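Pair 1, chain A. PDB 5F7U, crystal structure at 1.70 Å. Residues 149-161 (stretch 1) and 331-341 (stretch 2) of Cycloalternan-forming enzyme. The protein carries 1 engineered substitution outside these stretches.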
# COMPACT_ATOMS: atom_id res chain seq x y z
N LEU A 149 19.78 -4.36 28.78
CA LEU A 149 19.35 -3.85 27.48
C LEU A 149 20.53 -3.92 26.52
O LEU A 149 21.57 -3.33 26.78
CB LEU A 149 18.85 -2.42 27.59
CG LEU A 149 18.39 -1.77 26.28
CD1 LEU A 149 17.20 -2.50 25.65
CD2 LEU A 149 18.01 -0.32 26.56
N TYR A 150 20.33 -4.61 25.40
CA TYR A 150 21.38 -4.78 24.41
C TYR A 150 21.15 -3.88 23.22
O TYR A 150 20.04 -3.85 22.69
CB TYR A 150 21.39 -6.22 23.90
CG TYR A 150 21.69 -7.20 24.97
CD1 TYR A 150 23.01 -7.51 25.30
CD2 TYR A 150 20.66 -7.86 25.64
CE1 TYR A 150 23.29 -8.44 26.29
CE2 TYR A 150 20.94 -8.79 26.63
CZ TYR A 150 22.25 -9.07 26.95
OH TYR A 150 22.52 -10.00 27.91
N LEU A 151 22.21 -3.20 22.80
CA LEU A 151 22.15 -2.32 21.63
C LEU A 151 23.05 -2.90 20.57
O LEU A 151 24.18 -3.29 20.85
CB LEU A 151 22.63 -0.91 21.98
CG LEU A 151 22.10 -0.21 23.23
CD1 LEU A 151 22.72 1.17 23.38
CD2 LEU A 151 20.59 -0.09 23.20
N SER A 152 22.55 -2.94 19.34
CA SER A 152 23.34 -3.34 18.19
C SER A 152 22.90 -2.55 16.98
O SER A 152 21.82 -1.94 16.97
CB SER A 152 23.23 -4.86 17.93
OG SER A 152 21.89 -5.25 17.69
N PHE A 153 23.73 -2.57 15.94
CA PHE A 153 23.42 -1.85 14.71
C PHE A 153 23.14 -2.81 13.58
O PHE A 153 24.03 -3.47 13.09
CB PHE A 153 24.57 -0.88 14.37
CG PHE A 153 24.66 0.27 15.34
CD1 PHE A 153 23.80 1.37 15.21
CD2 PHE A 153 25.55 0.23 16.42
CE1 PHE A 153 23.85 2.43 16.13
CE2 PHE A 153 25.60 1.28 17.34
CZ PHE A 153 24.75 2.38 17.19
N GLU A 154 21.88 -2.89 13.18
CA GLU A 154 21.52 -3.64 11.97
C GLU A 154 22.23 -3.02 10.75
O GLU A 154 22.68 -3.72 9.86
CB GLU A 154 19.99 -3.68 11.81
CG GLU A 154 19.48 -4.57 10.67
CD GLU A 154 19.52 -3.91 9.30
OE1 GLU A 154 19.51 -2.66 9.23
OE2 GLU A 154 19.58 -4.62 8.29
N ASP A 155 22.33 -1.69 10.76
CA ASP A 155 23.26 -0.96 9.90
C ASP A 155 23.65 0.31 10.64
O ASP A 155 23.13 0.58 11.73
CB ASP A 155 22.63 -0.66 8.51
CG ASP A 155 23.67 -0.37 7.41
OD1 ASP A 155 24.91 -0.27 7.67
OD2 ASP A 155 23.25 -0.23 6.23
N LEU A 156 24.56 1.09 10.09
CA LEU A 156 25.03 2.28 10.80
C LEU A 156 23.91 3.30 11.04
O LEU A 156 24.03 4.16 11.91
CB LEU A 156 26.24 2.89 10.09
CG LEU A 156 27.44 1.93 9.95
CD1 LEU A 156 28.60 2.67 9.31
CD2 LEU A 156 27.85 1.33 11.30
N ASP A 157 22.81 3.16 10.30
CA ASP A 157 21.64 4.04 10.48
C ASP A 157 20.39 3.35 11.08
O ASP A 157 19.31 3.94 11.05
CB ASP A 157 21.28 4.73 9.15
CG ASP A 157 20.98 3.76 8.01
OD1 ASP A 157 20.87 2.53 8.23
OD2 ASP A 157 20.86 4.23 6.86
N THR A 158 20.54 2.13 11.60
CA THR A 158 19.39 1.35 12.08
C THR A 158 19.79 0.68 13.39
O THR A 158 20.64 -0.22 13.40
CB THR A 158 18.96 0.31 11.02
OG1 THR A 158 18.55 0.98 9.82
CG2 THR A 158 17.78 -0.56 11.52
N LEU A 159 19.19 1.15 14.49
CA LEU A 159 19.53 0.70 15.84
C LEU A 159 18.56 -0.37 16.30
O LEU A 159 17.35 -0.21 16.15
CB LEU A 159 19.49 1.89 16.80
CG LEU A 159 19.63 1.64 18.30
CD1 LEU A 159 21.05 1.18 18.65
CD2 LEU A 159 19.26 2.89 19.09
N ARG A 160 19.08 -1.45 16.87
CA ARG A 160 18.25 -2.52 17.42
C ARG A 160 18.39 -2.55 18.94
O ARG A 160 19.51 -2.56 19.46
CB ARG A 160 18.69 -3.88 16.85
CG ARG A 160 17.75 -5.02 17.19
CD ARG A 160 18.38 -6.30 16.70
NE ARG A 160 17.48 -7.43 16.80
CZ ARG A 160 17.77 -8.64 16.33
NH1 ARG A 160 18.95 -8.87 15.72
NH2 ARG A 160 16.87 -9.62 16.43
N MET A 161 17.26 -2.58 19.64
CA MET A 161 17.23 -2.71 21.09
C MET A 161 16.66 -4.05 21.49
O MET A 161 15.60 -4.41 21.01
CB MET A 161 16.30 -1.66 21.69
CG MET A 161 17.01 -0.48 22.27
SD MET A 161 17.67 0.52 20.95
CE MET A 161 16.13 1.30 20.43
N ASN A 331 11.53 -14.67 26.37
CA ASN A 331 11.26 -13.91 25.14
C ASN A 331 11.64 -12.44 25.31
O ASN A 331 10.90 -11.70 25.97
CB ASN A 331 9.75 -13.96 24.78
CG ASN A 331 9.30 -15.30 24.22
OD1 ASN A 331 10.11 -16.13 23.80
ND2 ASN A 331 7.96 -15.51 24.19
N MET A 332 12.80 -12.02 24.78
CA MET A 332 13.20 -10.61 24.87
C MET A 332 12.28 -9.67 24.08
O MET A 332 11.72 -10.06 23.05
CB MET A 332 14.63 -10.43 24.33
CG MET A 332 15.70 -11.01 25.22
SD MET A 332 17.34 -10.45 24.69
CE MET A 332 17.52 -11.40 23.20
N LEU A 333 12.14 -8.44 24.55
CA LEU A 333 11.57 -7.37 23.72
C LEU A 333 12.63 -6.98 22.69
O LEU A 333 13.78 -6.80 23.04
CB LEU A 333 11.20 -6.16 24.61
CG LEU A 333 10.84 -4.86 23.87
CD1 LEU A 333 9.53 -5.02 23.07
CD2 LEU A 333 10.72 -3.70 24.84
N ASP A 334 12.21 -6.84 21.44
CA ASP A 334 13.14 -6.64 20.32
C ASP A 334 12.52 -5.59 19.40
O ASP A 334 11.48 -5.82 18.79
CB ASP A 334 13.31 -7.99 19.61
CG ASP A 334 14.30 -7.95 18.45
OD1 ASP A 334 14.95 -6.93 18.18
OD2 ASP A 334 14.42 -9.01 17.79
N TYR A 335 13.14 -4.41 19.32
CA TYR A 335 12.60 -3.36 18.43
C TYR A 335 13.70 -2.53 17.78
O TYR A 335 14.84 -2.50 18.26
CB TYR A 335 11.55 -2.48 19.13
CG TYR A 335 12.06 -1.56 20.23
CD1 TYR A 335 12.29 -2.06 21.51
CD2 TYR A 335 12.28 -0.19 19.99
CE1 TYR A 335 12.77 -1.24 22.54
CE2 TYR A 335 12.76 0.65 21.00
CZ TYR A 335 12.99 0.11 22.27
OH TYR A 335 13.46 0.88 23.32
N TYR A 336 13.36 -1.89 16.67
CA TYR A 336 14.34 -1.15 15.90
C TYR A 336 13.90 0.29 15.76
O TYR A 336 12.70 0.57 15.58
CB TYR A 336 14.48 -1.72 14.49
CG TYR A 336 14.94 -3.15 14.37
CD1 TYR A 336 14.04 -4.23 14.58
CD2 TYR A 336 16.24 -3.45 13.95
CE1 TYR A 336 14.48 -5.56 14.43
CE2 TYR A 336 16.67 -4.76 13.79
CZ TYR A 336 15.79 -5.80 14.03
OH TYR A 336 16.27 -7.09 13.83
N VAL A 337 14.87 1.21 15.85
CA VAL A 337 14.65 2.59 15.42
C VAL A 337 15.47 2.77 14.14
O VAL A 337 16.69 2.64 14.15
CB VAL A 337 15.05 3.62 16.51
CG1 VAL A 337 14.89 5.05 15.97
CG2 VAL A 337 14.22 3.39 17.77
N ILE A 338 14.77 3.08 13.05
CA ILE A 338 15.30 3.00 11.70
C ILE A 338 15.43 4.41 11.14
O ILE A 338 14.43 5.14 11.06
CB ILE A 338 14.36 2.16 10.81
CG1 ILE A 338 14.10 0.78 11.46
CG2 ILE A 338 14.96 2.02 9.41
CD1 ILE A 338 13.14 -0.10 10.68
N SER A 339 16.65 4.79 10.78
CA SER A 339 16.91 6.03 10.06
C SER A 339 17.30 5.66 8.62
O SER A 339 17.26 4.49 8.24
CB SER A 339 18.01 6.82 10.76
OG SER A 339 18.26 8.05 10.09
N GLY A 340 17.63 6.67 7.81
CA GLY A 340 18.06 6.42 6.44
C GLY A 340 18.30 7.74 5.72
O GLY A 340 18.25 8.80 6.34
N LYS A 341 18.55 7.64 4.41
CA LYS A 341 18.89 8.80 3.58
C LYS A 341 17.66 9.69 3.37
O LYS A 341 17.77 10.92 3.26
CB LYS A 341 19.44 8.34 2.22
CG LYS A 341 20.71 7.49 2.33
CD LYS A 341 21.27 7.06 0.96
CE LYS A 341 20.70 5.73 0.44
NZ LYS A 341 21.05 4.56 1.30

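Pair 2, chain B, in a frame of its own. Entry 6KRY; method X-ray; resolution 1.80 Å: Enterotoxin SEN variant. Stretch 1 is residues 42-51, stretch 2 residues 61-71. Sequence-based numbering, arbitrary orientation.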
# COMPACT_ATOMS: atom_id res chain seq x y z
N GLN B 42 3.18 -20.58 9.49
CA GLN B 42 2.29 -20.46 8.39
C GLN B 42 0.94 -21.03 8.85
O GLN B 42 0.93 -22.02 9.56
CB GLN B 42 2.87 -21.26 7.24
CG GLN B 42 1.98 -21.36 6.07
CD GLN B 42 2.73 -21.93 4.88
OE1 GLN B 42 3.32 -23.02 4.96
NE2 GLN B 42 2.81 -21.13 3.82
N LEU B 43 -0.17 -20.39 8.47
CA LEU B 43 -1.50 -21.00 8.66
C LEU B 43 -1.97 -21.48 7.28
O LEU B 43 -1.52 -22.54 6.86
CB LEU B 43 -2.44 -20.00 9.33
CG LEU B 43 -2.22 -19.90 10.84
CD1 LEU B 43 -3.07 -18.77 11.40
CD2 LEU B 43 -2.49 -21.23 11.54
N LEU B 44 -2.74 -20.68 6.55
CA LEU B 44 -3.11 -21.14 5.20
C LEU B 44 -1.85 -21.12 4.34
O LEU B 44 -0.87 -20.39 4.61
CB LEU B 44 -4.20 -20.28 4.57
CG LEU B 44 -5.57 -20.29 5.23
CD1 LEU B 44 -6.59 -19.52 4.39
CD2 LEU B 44 -6.05 -21.70 5.45
N ASN B 45 -1.90 -21.86 3.24
CA ASN B 45 -0.76 -22.03 2.35
C ASN B 45 -0.41 -20.73 1.60
O ASN B 45 0.67 -20.63 0.98
CB ASN B 45 -1.03 -23.20 1.40
CG ASN B 45 -0.78 -24.52 2.10
OD1 ASN B 45 0.11 -24.60 2.96
ND2 ASN B 45 -1.57 -25.53 1.78
N ASN B 46 -1.28 -19.75 1.64
CA ASN B 46 -0.97 -18.45 1.01
C ASN B 46 -0.57 -17.39 2.06
O ASN B 46 -0.57 -16.22 1.73
CB ASN B 46 -2.17 -17.95 0.19
CG ASN B 46 -3.46 -17.83 0.98
OD1 ASN B 46 -3.53 -18.13 2.17
ND2 ASN B 46 -4.51 -17.35 0.35
N THR B 47 -0.15 -17.80 3.27
CA THR B 47 0.30 -16.92 4.33
C THR B 47 1.70 -17.30 4.79
O THR B 47 2.15 -18.42 4.57
CB THR B 47 -0.60 -16.97 5.57
OG1 THR B 47 -0.49 -18.27 6.19
CG2 THR B 47 -2.03 -16.62 5.21
N ILE B 48 2.40 -16.34 5.39
CA ILE B 48 3.57 -16.56 6.17
C ILE B 48 3.45 -15.74 7.46
O ILE B 48 2.79 -14.70 7.49
CB ILE B 48 4.86 -16.21 5.37
CG1 ILE B 48 4.97 -14.71 5.08
CG2 ILE B 48 4.98 -17.03 4.10
CD1 ILE B 48 6.18 -14.33 4.24
N ILE B 49 4.04 -16.26 8.55
CA ILE B 49 3.97 -15.65 9.83
C ILE B 49 5.38 -15.35 10.34
O ILE B 49 6.27 -16.20 10.32
CB ILE B 49 3.15 -16.51 10.81
CG1 ILE B 49 1.69 -16.60 10.33
CG2 ILE B 49 3.22 -15.95 12.23
CD1 ILE B 49 0.88 -17.64 11.00
N LEU B 50 5.53 -14.11 10.80
CA LEU B 50 6.76 -13.55 11.34
C LEU B 50 6.56 -13.17 12.81
O LEU B 50 5.55 -12.55 13.16
CB LEU B 50 7.15 -12.30 10.57
CG LEU B 50 7.49 -12.54 9.12
CD1 LEU B 50 6.28 -12.28 8.26
CD2 LEU B 50 8.67 -11.69 8.72
N LYS B 51 7.56 -13.51 13.63
CA LYS B 51 7.56 -13.23 15.08
C LYS B 51 8.30 -11.92 15.38
O LYS B 51 9.05 -11.45 14.57
CB LYS B 51 8.25 -14.37 15.83
CG LYS B 51 7.70 -15.74 15.49
CD LYS B 51 6.17 -15.83 15.47
CE LYS B 51 5.68 -17.22 15.10
NZ LYS B 51 5.58 -18.08 16.29
N SER B 61 2.58 -8.59 18.52
CA SER B 61 3.99 -9.03 18.47
C SER B 61 4.30 -9.88 17.25
O SER B 61 5.47 -10.21 17.05
CB SER B 61 4.34 -9.85 19.68
OG SER B 61 4.20 -9.07 20.84
N SER B 62 3.26 -10.39 16.57
CA SER B 62 3.45 -11.23 15.38
C SER B 62 2.76 -10.59 14.17
O SER B 62 1.86 -9.79 14.33
CB SER B 62 2.92 -12.64 15.59
OG SER B 62 3.63 -13.30 16.64
N LEU B 63 3.20 -10.98 12.97
CA LEU B 63 2.65 -10.44 11.73
C LEU B 63 2.35 -11.61 10.79
O LEU B 63 3.25 -12.41 10.50
CB LEU B 63 3.69 -9.54 11.05
CG LEU B 63 3.17 -8.86 9.79
CD1 LEU B 63 2.05 -7.88 10.13
CD2 LEU B 63 4.31 -8.17 9.06
N LYS B 64 1.13 -11.61 10.24
CA LYS B 64 0.83 -12.58 9.21
C LYS B 64 0.69 -11.81 7.91
O LYS B 64 -0.04 -10.83 7.82
CB LYS B 64 -0.47 -13.33 9.55
CG LYS B 64 -0.87 -14.36 8.51
CD LYS B 64 -2.08 -15.17 8.88
CE LYS B 64 -3.36 -14.43 8.68
NZ LYS B 64 -4.50 -15.31 8.96
N VAL B 65 1.47 -12.21 6.92
CA VAL B 65 1.33 -11.68 5.58
C VAL B 65 0.48 -12.65 4.76
O VAL B 65 0.74 -13.86 4.75
CB VAL B 65 2.71 -11.48 4.91
CG1 VAL B 65 2.55 -10.94 3.50
CG2 VAL B 65 3.60 -10.57 5.74
N GLU B 66 -0.50 -12.07 4.07
CA GLU B 66 -1.43 -12.79 3.22
C GLU B 66 -1.17 -12.42 1.76
O GLU B 66 -1.14 -11.23 1.40
CB GLU B 66 -2.87 -12.45 3.61
CG GLU B 66 -3.25 -12.84 5.02
CD GLU B 66 -4.52 -12.21 5.61
OE1 GLU B 66 -5.36 -12.98 6.15
OE2 GLU B 66 -4.65 -10.95 5.62
N PHE B 67 -1.05 -13.46 0.91
CA PHE B 67 -0.83 -13.35 -0.50
C PHE B 67 -2.02 -13.99 -1.20
O PHE B 67 -2.78 -14.69 -0.53
CB PHE B 67 0.41 -14.09 -0.97
CG PHE B 67 1.70 -13.64 -0.33
CD1 PHE B 67 2.32 -12.47 -0.73
CD2 PHE B 67 2.29 -14.41 0.66
CE1 PHE B 67 3.49 -12.06 -0.11
CE2 PHE B 67 3.46 -14.00 1.28
CZ PHE B 67 4.07 -12.84 0.86
N ASN B 68 -2.12 -13.80 -2.52
CA ASN B 68 -3.28 -14.28 -3.27
C ASN B 68 -3.00 -15.69 -3.82
O ASN B 68 -3.85 -16.23 -4.51
CB ASN B 68 -3.75 -13.33 -4.36
CG ASN B 68 -2.80 -13.19 -5.54
OD1 ASN B 68 -1.72 -13.78 -5.56
ND2 ASN B 68 -3.19 -12.43 -6.55
N SER B 69 -1.86 -16.30 -3.47
CA SER B 69 -1.51 -17.64 -3.98
C SER B 69 -0.51 -18.31 -3.04
O SER B 69 0.32 -17.62 -2.43
CB SER B 69 -0.94 -17.57 -5.39
OG SER B 69 0.39 -17.02 -5.40
N SER B 70 -0.52 -19.65 -3.06
CA SER B 70 0.46 -20.48 -2.43
C SER B 70 1.83 -20.26 -3.08
O SER B 70 2.87 -20.28 -2.43
CB SER B 70 0.05 -21.95 -2.54
OG SER B 70 -1.05 -22.18 -1.67
N ASP B 71 1.82 -20.06 -4.39
CA ASP B 71 3.05 -19.75 -5.13
C ASP B 71 3.80 -18.55 -4.53
O ASP B 71 5.04 -18.61 -4.34
CB ASP B 71 2.72 -19.50 -6.60
CG ASP B 71 3.19 -20.65 -7.47
OD1 ASP B 71 4.45 -20.81 -7.60
OD2 ASP B 71 2.31 -21.38 -8.00
O HOH W 1 -4.31 -17.95 7.43

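What backbone arrangement do the two pairs share? In each, a type I turn leads into a strand that runs antiparallel to a second strand, with axes 4.7 Å apart at closest approach and directions 163° apart in pair 1 and 162° in pair 2. Fourteen central residues superpose with an RMSD of 0.8 Å. The turn Asp155(A) to Thr158(A) matches Leu44(B) to Thr47(B), and each is closed by a backbone bond from the threonine N to the O of the turn's first residue, 3.0 Å in both.

How is the register held? Matching residues make the same ladder. Leu159(A) and Val337(A) exchange two hydrogen bonds, N to O and O to N, both 2.9 Å; at the equivalent positions Ile48(B) N reaches Val65(B) O at 3.1 Å and Val65(B) N reaches Ile48(B) O at 2.9 Å. Met161(A) with Tyr335(A) and Leu50(B) with Leu63(B) form the next such pair. Where the strand leaves the turn, Ser339(A) N donates to Asp157(A) O at 2.8 Å, as Phe67(B) N does to Asn46(B) O at 2.9 Å, so the ladder starts on the turn residue itself.

How is the face carrying Leu159(A) and Met161(A) packed? Val337(A) and Val65(B) coincide and both are t, but their neighbours differ. In pair 1 the methionine lies against an aromatic ring: Met161(A) CB sits over the face of Tyr335(A), 3.9 Å from the ring centroid, while Met161(A) CE meets Val337(A) CG2 at 3.9 Å. Pair 2 uses aliphatic contacts there, with Leu50(B) CD1 4.1 Å from Val65(B) CG2. Its aromatic residue is instead Phe67(B), at the Ser339(A) position, where Ile48(B) CD1 touches the ring edge at CE2, 4.0 Å away.

What takes the place of the Arg160(A) salt bridge on the face carrying Arg160(A) and Tyr336(A)? In pair 1 the extended Arg160(A) passes over the Tyr336(A) ring, its CG 3.9 Å from the centroid, and ends in a two-pronged salt bridge: NE to Asp334(A) OD1 and NH2 to Asp334(A) OD2, both 2.9 Å. The matching positions in pair 2 are Ile49(B), Lys64(B) and Ser62(B). Here the lysine supplies aliphatic packing, its CG 3.9 Å from Ile49(B) CG1 and also 3.9 Å from Thr47(B) CB. Its amino group is linked to the start of the turn by one water, which accepts from both Lys64(B) NZ at 3.1 Å and Leu44(B) N at 3.3 Å.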